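Local coordinates for beta-lactamase Rm3 (Uncultured bacterium, PDB 5IQK), which probably hydrolyses the amide bond of beta-lactam antibiotics with active-site zinc ions, as a subclass B3 metallo-beta-lactamase, at residues A[96-107]-A[125-135]; A[112-120]-A[152-160]. All coordinates share one frame; numbering follows the deposited sequence.

From the N terminus the chain enters interaction 1 through strand 96-99 and helix 101-109, runs out through the loop that holds 112-120, and returns at 125-135 to lay edge strand 131-133 beside strand 96-99, which closes a beta-alpha-beta unit. It then passes through strands 139-142 and 145-151 of the second sheet and reaches 152-160, whose turn meets 112-120 and closes interaction 2. The two contacts cross, since their segments alternate, and they touch at S100 and G158. Interaction 1 closes the edge of the seven-stranded sheet; interaction 2 joins the loop leaving helix 101-109 to a loop of the five-stranded sheet, beside the zinc site.

Interaction 1 of 2, residues A[96-107]-A[125-135]; sequences LVAASPSAALDL and YPPVKDMRLAR
M131 shows how edge strand 131-133 is fastened beneath helix 101-107. M131 CB lies 3.6 Å from V97 O, and CG continues past the side chain of V97. M131 SD rests against the L107 side chain, touching CB at 3.6 Å and also CD2, with A104 CB a little farther off. The M131 bend at chi3 (-74°) turns M131 CE to A104 O, 3.3 Å away. An unbranched, flexible thioether suits this place because it can bend to follow the surface of A104 and L107. L133 adds a second apolar contact, its CD2 on A104 CB and near P101 CA; alanine leaves room there for both larger chains.

The strands pair in parallel. R132 N donates to V97 O, and A99 N donates to R132 O at 3.1 Å. A134 N completes the pairing at A99 O. From the helix itself, L107 O accepts from V128 N at 2.8 Å, while the V128 methyls pack on V97 and L107. On the side of the sheet away from the helix, L96 CD1 sits over one face of the R132 guanidinium, offset toward its rim, nearest R132 NH2 at 3.5 Å. S100, at the N-cap, accepts from A103 N through OG, which also hydrogen-bonds G158 O. Thus backbone bonds set the strand register, while apolar contacts and one sulfur seat the helix on the sheet of this right-handed beta-alpha-beta crossover.

Interaction 2 of 2, residues A[112-120]-A[152-160]; sequences VGPDDPQYH and TPGHTPGGL. With ZN (zinc ion), chain F; ZN (zinc ion), chain C.
Two irregular loops meet by their turns, a type I turn from D116 to Y119 facing another from T156 to G159, with D116 CA and T156 CA 5.7 Å apart. The meeting is made by van der Waals contact and is centred on prolines, whose rigid rings offer CG and CD as apolar surface. P117 CG rests on H155 O at 3.4 Å, and P117 CD approaches P157 CD. D115 O lies 3.5 Å from P157 CG, buried against the ring without a polar partner, and D115 OD2 touches the same carbon.

D116 and T156 lie side by side and point the same way, D116 OD1 touching T156 CG2 at 3.5 Å. With CG anti to the backbone N (chi1 -163°), the D116 carboxylate swings back over its own turn, where D116 OD2 accepts from Q118 N on its anti lone pair at 2.8 Å, an Asx turn. The same oxygen accepts from H79 NE2, a second-shell contact that probably steadies the H79 ring. H155 NE2 binds a zinc ion together with H77, H79 and water, and N182 O holds H155 ND1 to fix the ring's rotation. Q118 OE1 comes within 4.0 Å of H155 CE1, amide and ring planes almost perpendicular. H120 ND1 binds another zinc ion, away from this contact. At G154's backbone angles a CB would jam against P153 O, so glycine suits the place.

In the fold, the contact joins the loop after helix 101-109 to the loop between strands 145-151 and 160-168; P157 also packs on S102 of that helix, and P153 on D203 of helix 200-212.

Interaction 1 of 2, residues A[96-107]-A[125-135]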
# COMPACT_ATOMS: atom_id res chain seq x y z
N LEU A 96 3.91 -16.15 4.29
CA LEU A 96 2.50 -16.04 3.92
C LEU A 96 2.17 -14.61 3.53
O LEU A 96 2.80 -13.68 4.01
CB LEU A 96 1.59 -16.49 5.05
CG LEU A 96 1.63 -17.99 5.31
CD1 LEU A 96 1.06 -18.31 6.68
CD2 LEU A 96 0.86 -18.70 4.21
N VAL A 97 1.18 -14.46 2.65
CA VAL A 97 0.70 -13.15 2.24
C VAL A 97 -0.69 -12.89 2.82
O VAL A 97 -1.59 -13.72 2.69
CB VAL A 97 0.64 -13.01 0.70
CG1 VAL A 97 -0.08 -11.75 0.30
CG2 VAL A 97 2.05 -13.02 0.10
N ALA A 98 -0.87 -11.74 3.47
CA ALA A 98 -2.19 -11.39 4.00
C ALA A 98 -2.84 -10.32 3.13
O ALA A 98 -2.22 -9.32 2.79
CB ALA A 98 -2.08 -10.92 5.44
N ALA A 99 -4.10 -10.55 2.78
CA ALA A 99 -4.85 -9.63 1.93
C ALA A 99 -6.32 -9.73 2.28
O ALA A 99 -6.75 -10.72 2.88
CB ALA A 99 -4.63 -9.95 0.47
N SER A 100 -7.09 -8.73 1.88
CA SER A 100 -8.54 -8.76 2.12
C SER A 100 -9.18 -9.91 1.35
O SER A 100 -8.61 -10.40 0.37
CB SER A 100 -9.18 -7.43 1.70
OG SER A 100 -9.15 -7.28 0.29
N PRO A 101 -10.37 -10.34 1.78
CA PRO A 101 -11.07 -11.39 1.03
C PRO A 101 -11.21 -11.03 -0.44
O PRO A 101 -10.98 -11.87 -1.31
CB PRO A 101 -12.42 -11.46 1.74
CG PRO A 101 -12.09 -11.10 3.15
CD PRO A 101 -11.03 -10.04 3.06
N SER A 102 -11.54 -9.77 -0.72
CA SER A 102 -11.71 -9.35 -2.12
C SER A 102 -10.36 -9.30 -2.86
O SER A 102 -10.25 -9.83 -3.97
CB SER A 102 -12.42 -8.01 -2.19
OG SER A 102 -12.43 -7.53 -3.53
N ALA A 103 -9.35 -8.67 -2.27
CA ALA A 103 -8.04 -8.60 -2.92
C ALA A 103 -7.44 -10.00 -3.12
O ALA A 103 -6.78 -10.26 -4.12
CB ALA A 103 -7.07 -7.72 -2.11
N ALA A 104 -7.70 -10.90 -2.18
CA ALA A 104 -7.14 -12.24 -2.25
C ALA A 104 -7.64 -12.99 -3.48
O ALA A 104 -6.95 -13.86 -4.01
CB ALA A 104 -7.47 -13.03 -1.00
N LEU A 105 -8.85 -12.67 -3.90
CA LEU A 105 -9.38 -13.25 -5.13
C LEU A 105 -8.55 -12.80 -6.32
O LEU A 105 -8.23 -13.61 -7.19
CB LEU A 105 -10.85 -12.87 -5.33
CG LEU A 105 -11.86 -13.46 -4.34
CD1 LEU A 105 -13.22 -12.85 -4.62
CD2 LEU A 105 -11.89 -14.97 -4.47
N ASP A 106 -8.21 -11.51 -6.36
CA ASP A 106 -7.33 -11.00 -7.42
C ASP A 106 -5.96 -11.68 -7.38
O ASP A 106 -5.46 -12.15 -8.40
CB ASP A 106 -7.11 -9.49 -7.32
CG ASP A 106 -8.40 -8.69 -7.36
OD1 ASP A 106 -9.44 -9.23 -7.79
OD2 ASP A 106 -8.37 -7.51 -6.96
N LEU A 107 -5.37 -11.73 -6.19
CA LEU A 107 -4.03 -12.30 -6.02
C LEU A 107 -3.97 -13.76 -6.46
O LEU A 107 -3.01 -14.17 -7.12
CB LEU A 107 -3.57 -12.19 -4.56
CG LEU A 107 -2.84 -10.91 -4.16
CD1 LEU A 107 -3.64 -9.64 -4.49
CD2 LEU A 107 -2.49 -10.98 -2.68
N TYR A 125 -0.93 -10.88 -13.81
CA TYR A 125 0.35 -10.97 -13.10
C TYR A 125 0.50 -12.33 -12.40
O TYR A 125 -0.47 -13.10 -12.32
CB TYR A 125 0.50 -9.80 -12.10
CG TYR A 125 -0.58 -9.70 -11.02
CD1 TYR A 125 -0.49 -10.46 -9.86
CD2 TYR A 125 -1.62 -8.81 -11.14
CE1 TYR A 125 -1.46 -10.36 -8.86
CE2 TYR A 125 -2.60 -8.69 -10.16
CZ TYR A 125 -2.51 -9.47 -9.01
OH TYR A 125 -3.48 -9.35 -8.03
N PRO A 126 1.71 -12.66 -11.90
CA PRO A 126 1.89 -13.98 -11.30
C PRO A 126 0.98 -14.25 -10.11
O PRO A 126 0.96 -13.47 -9.16
CB PRO A 126 3.36 -13.97 -10.87
CG PRO A 126 4.01 -13.02 -11.82
CD PRO A 126 3.00 -11.94 -12.03
N PRO A 127 0.22 -15.35 -10.16
CA PRO A 127 -0.71 -15.67 -9.06
C PRO A 127 0.02 -15.94 -7.74
O PRO A 127 1.10 -16.54 -7.74
CB PRO A 127 -1.42 -16.94 -9.56
CG PRO A 127 -1.27 -16.89 -11.06
CD PRO A 127 0.11 -16.31 -11.27
N VAL A 128 -0.58 -15.51 -6.63
CA VAL A 128 0.00 -15.75 -5.32
C VAL A 128 -0.57 -17.04 -4.79
O VAL A 128 -1.80 -17.22 -4.76
CB VAL A 128 -0.28 -14.61 -4.34
CG1 VAL A 128 0.35 -14.93 -2.99
CG2 VAL A 128 0.29 -13.30 -4.89
N LYS A 129 0.32 -17.94 -4.39
CA LYS A 129 -0.02 -19.31 -4.07
C LYS A 129 -0.67 -19.46 -2.68
O LYS A 129 -1.72 -20.09 -2.55
CB LYS A 129 1.27 -20.15 -4.18
CG LYS A 129 1.10 -21.65 -4.34
CD LYS A 129 2.45 -22.36 -4.26
CE LYS A 129 2.38 -23.79 -4.80
NZ LYS A 129 3.59 -24.61 -4.47
N ASP A 130 -0.05 -18.89 -1.66
CA ASP A 130 -0.47 -19.13 -0.27
C ASP A 130 -0.83 -17.85 0.46
O ASP A 130 -0.02 -16.92 0.54
CB ASP A 130 0.62 -19.89 0.48
CG ASP A 130 0.93 -21.23 -0.16
OD1 ASP A 130 -0.01 -22.03 -0.34
OD2 ASP A 130 2.11 -21.47 -0.48
N MET A 131 -2.05 -17.79 0.99
CA MET A 131 -2.56 -16.54 1.55
C MET A 131 -3.35 -16.68 2.85
O MET A 131 -3.88 -17.73 3.16
CB MET A 131 -3.44 -15.85 0.52
CG MET A 131 -2.66 -15.28 -0.65
SD MET A 131 -3.75 -14.37 -1.71
CE MET A 131 -4.64 -15.69 -2.52
N ARG A 132 -3.39 -15.59 3.61
CA ARG A 132 -4.25 -15.50 4.79
C ARG A 132 -5.19 -14.32 4.64
O ARG A 132 -4.77 -13.24 4.24
CB ARG A 132 -3.42 -15.37 6.07
CG ARG A 132 -2.51 -16.55 6.34
CD ARG A 132 -3.32 -17.83 6.39
NE ARG A 132 -2.50 -19.03 6.53
CZ ARG A 132 -2.09 -19.52 7.70
NH1 ARG A 132 -2.43 -18.92 8.83
NH2 ARG A 132 -1.35 -20.62 7.73
N LEU A 133 -6.46 -14.50 4.96
CA LEU A 133 -7.40 -13.40 4.77
C LEU A 133 -7.29 -12.38 5.91
O LEU A 133 -7.28 -12.76 7.09
CB LEU A 133 -8.82 -13.94 4.66
CG LEU A 133 -9.02 -14.86 3.45
CD1 LEU A 133 -10.46 -15.33 3.36
CD2 LEU A 133 -8.61 -14.15 2.18
N ALA A 134 -7.22 -11.11 5.54
CA ALA A 134 -7.17 -10.01 6.49
C ALA A 134 -8.48 -9.23 6.47
O ALA A 134 -8.79 -8.56 5.49
CB ALA A 134 -6.01 -9.08 6.18
N ARG A 135 -9.24 -9.33 7.55
CA ARG A 135 -10.52 -8.64 7.63
C ARG A 135 -10.32 -7.36 8.43
O ARG A 135 -9.31 -7.20 9.12
CB ARG A 135 -11.56 -9.54 8.29
CG ARG A 135 -11.66 -10.88 7.61
CD ARG A 135 -12.81 -11.72 8.11
NE ARG A 135 -12.80 -13.04 7.48
CZ ARG A 135 -13.38 -13.33 6.33
NH1 ARG A 135 -14.05 -12.39 5.66
NH2 ARG A 135 -13.30 -14.56 5.84

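Interaction 2 of 2, residues A[112-120]-A[152-160]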
# COMPACT_ATOMS: atom_id res chain seq x y z
N VAL A 112 -7.85 -9.01 -11.83
CA VAL A 112 -8.96 -8.48 -11.07
C VAL A 112 -10.28 -8.94 -11.67
O VAL A 112 -10.33 -9.41 -12.81
CB VAL A 112 -8.91 -6.96 -10.99
CG1 VAL A 112 -7.57 -6.50 -10.38
CG2 VAL A 112 -9.10 -6.36 -12.38
N GLY A 113 -11.34 -8.84 -10.88
CA GLY A 113 -12.66 -9.25 -11.30
C GLY A 113 -13.49 -8.09 -11.81
O GLY A 113 -13.04 -6.94 -11.79
N PRO A 114 -14.71 -8.38 -12.25
CA PRO A 114 -15.60 -7.43 -12.92
C PRO A 114 -15.96 -6.22 -12.05
O PRO A 114 -16.32 -5.19 -12.61
CB PRO A 114 -16.84 -8.26 -13.22
CG PRO A 114 -16.36 -9.67 -13.27
CD PRO A 114 -15.27 -9.75 -12.24
N ASP A 115 -15.83 -6.33 -10.73
CA ASP A 115 -16.14 -5.20 -9.85
C ASP A 115 -14.99 -4.20 -9.71
O ASP A 115 -15.13 -3.18 -9.05
CB ASP A 115 -16.58 -5.69 -8.45
CG ASP A 115 -15.63 -6.71 -7.84
OD1 ASP A 115 -14.76 -7.26 -8.55
OD2 ASP A 115 -15.78 -6.98 -6.62
N ASP A 116 -13.86 -4.47 -10.36
CA ASP A 116 -12.72 -3.55 -10.25
C ASP A 116 -12.89 -2.41 -11.24
O ASP A 116 -13.26 -2.63 -12.41
CB ASP A 116 -11.42 -4.29 -10.51
CG ASP A 116 -10.20 -3.52 -10.02
OD1 ASP A 116 -9.65 -3.91 -8.97
OD2 ASP A 116 -9.81 -2.52 -10.67
N PRO A 117 -12.65 -1.17 -10.79
CA PRO A 117 -12.75 -0.04 -11.72
C PRO A 117 -11.79 -0.17 -12.91
O PRO A 117 -12.03 0.46 -13.95
CB PRO A 117 -12.38 1.17 -10.85
CG PRO A 117 -12.77 0.74 -9.46
CD PRO A 117 -12.47 -0.73 -9.40
N GLN A 118 -10.75 -1.01 -12.78
CA GLN A 118 -9.82 -1.21 -13.90
C GLN A 118 -9.84 -2.64 -14.46
O GLN A 118 -8.89 -3.07 -15.13
CB GLN A 118 -8.41 -0.81 -13.47
CG GLN A 118 -8.36 0.64 -13.03
CD GLN A 118 -6.98 1.11 -12.65
OE1 GLN A 118 -6.78 1.66 -11.56
NE2 GLN A 118 -6.01 0.92 -13.54
N TYR A 119 -10.97 -3.33 -14.27
CA TYR A 119 -11.19 -4.63 -14.90
C TYR A 119 -11.04 -4.50 -16.42
O TYR A 119 -11.47 -3.50 -16.96
CB TYR A 119 -12.61 -5.14 -14.58
CG TYR A 119 -12.94 -6.46 -15.22
CD1 TYR A 119 -13.86 -6.55 -16.27
CD2 TYR A 119 -12.33 -7.63 -14.78
CE1 TYR A 119 -14.17 -7.77 -16.85
CE2 TYR A 119 -12.63 -8.85 -15.34
CZ TYR A 119 -13.54 -8.92 -16.38
OH TYR A 119 -13.83 -10.14 -16.94
N HIS A 120 -10.40 -5.47 -17.08
CA HIS A 120 -10.25 -5.47 -18.54
C HIS A 120 -9.22 -4.43 -19.00
O HIS A 120 -9.03 -4.24 -20.20
CB HIS A 120 -11.62 -5.20 -19.24
CG HIS A 120 -11.73 -5.75 -20.62
ND1 HIS A 120 -12.67 -5.30 -21.53
CD2 HIS A 120 -11.05 -6.75 -21.25
CE1 HIS A 120 -12.55 -5.98 -22.65
NE2 HIS A 120 -11.58 -6.87 -22.51
N THR A 152 -10.30 -0.37 3.73
CA THR A 152 -10.43 0.93 3.07
C THR A 152 -10.65 0.80 1.56
O THR A 152 -9.84 1.25 0.75
CB THR A 152 -9.18 1.85 3.33
OG1 THR A 152 -7.98 1.21 2.88
CG2 THR A 152 -9.07 2.18 4.82
N PRO A 153 -11.78 0.22 1.18
CA PRO A 153 -12.11 0.06 -0.24
C PRO A 153 -12.56 1.36 -0.91
O PRO A 153 -12.72 2.40 -0.25
CB PRO A 153 -13.26 -0.96 -0.21
CG PRO A 153 -13.94 -0.69 1.08
CD PRO A 153 -12.83 -0.33 2.06
N GLY A 154 -12.79 1.29 -2.22
CA GLY A 154 -13.26 2.43 -2.99
C GLY A 154 -12.49 2.53 -4.29
O GLY A 154 -13.07 2.48 -5.38
N HIS A 155 -11.18 2.67 -4.19
CA HIS A 155 -10.31 2.61 -5.36
C HIS A 155 -10.38 1.20 -5.94
O HIS A 155 -10.32 1.02 -7.16
CB HIS A 155 -8.87 3.01 -4.97
CG HIS A 155 -7.84 2.74 -6.01
ND1 HIS A 155 -7.57 3.61 -7.05
CD2 HIS A 155 -6.97 1.71 -6.16
CE1 HIS A 155 -6.60 3.11 -7.80
NE2 HIS A 155 -6.21 1.97 -7.27
N THR A 156 -10.51 0.21 -5.06
CA THR A 156 -10.90 -1.17 -5.42
C THR A 156 -11.83 -1.68 -4.32
O THR A 156 -11.85 -1.11 -3.22
CB THR A 156 -9.70 -2.14 -5.54
OG1 THR A 156 -9.11 -2.33 -4.25
CG2 THR A 156 -8.65 -1.61 -6.50
N PRO A 157 -12.61 -2.73 -4.60
CA PRO A 157 -13.50 -3.26 -3.55
C PRO A 157 -12.74 -3.86 -2.40
O PRO A 157 -13.34 -4.06 -1.34
CB PRO A 157 -14.30 -4.34 -4.27
CG PRO A 157 -14.30 -3.89 -5.69
CD PRO A 157 -12.95 -3.30 -5.92
N GLY A 158 -11.46 -4.16 -2.61
CA GLY A 158 -10.69 -4.89 -1.60
C GLY A 158 -9.61 -4.12 -0.86
O GLY A 158 -8.80 -4.73 -0.16
N GLY A 159 -9.62 -2.80 -0.98
CA GLY A 159 -8.57 -1.98 -0.40
C GLY A 159 -8.38 -2.17 1.09
O GLY A 159 -9.35 -2.26 1.87
N LEU A 160 -7.11 -2.28 1.50
CA LEU A 160 -6.74 -2.41 2.90
C LEU A 160 -5.66 -1.42 3.32
O LEU A 160 -4.67 -1.27 2.62
CB LEU A 160 -6.22 -3.81 3.19
CG LEU A 160 -7.07 -4.97 3.68
CD1 LEU A 160 -6.09 -6.06 4.06
CD2 LEU A 160 -7.92 -4.55 4.87
ZN ZN F . -14.28 -3.77 -21.36
ZN ZN C . -4.74 0.59 -7.65
O HOH W 1 -3.49 2.65 -6.73
O HOH W 2 -3.22 1.24 -8.58
O HOH W 3 -13.28 -2.05 -20.84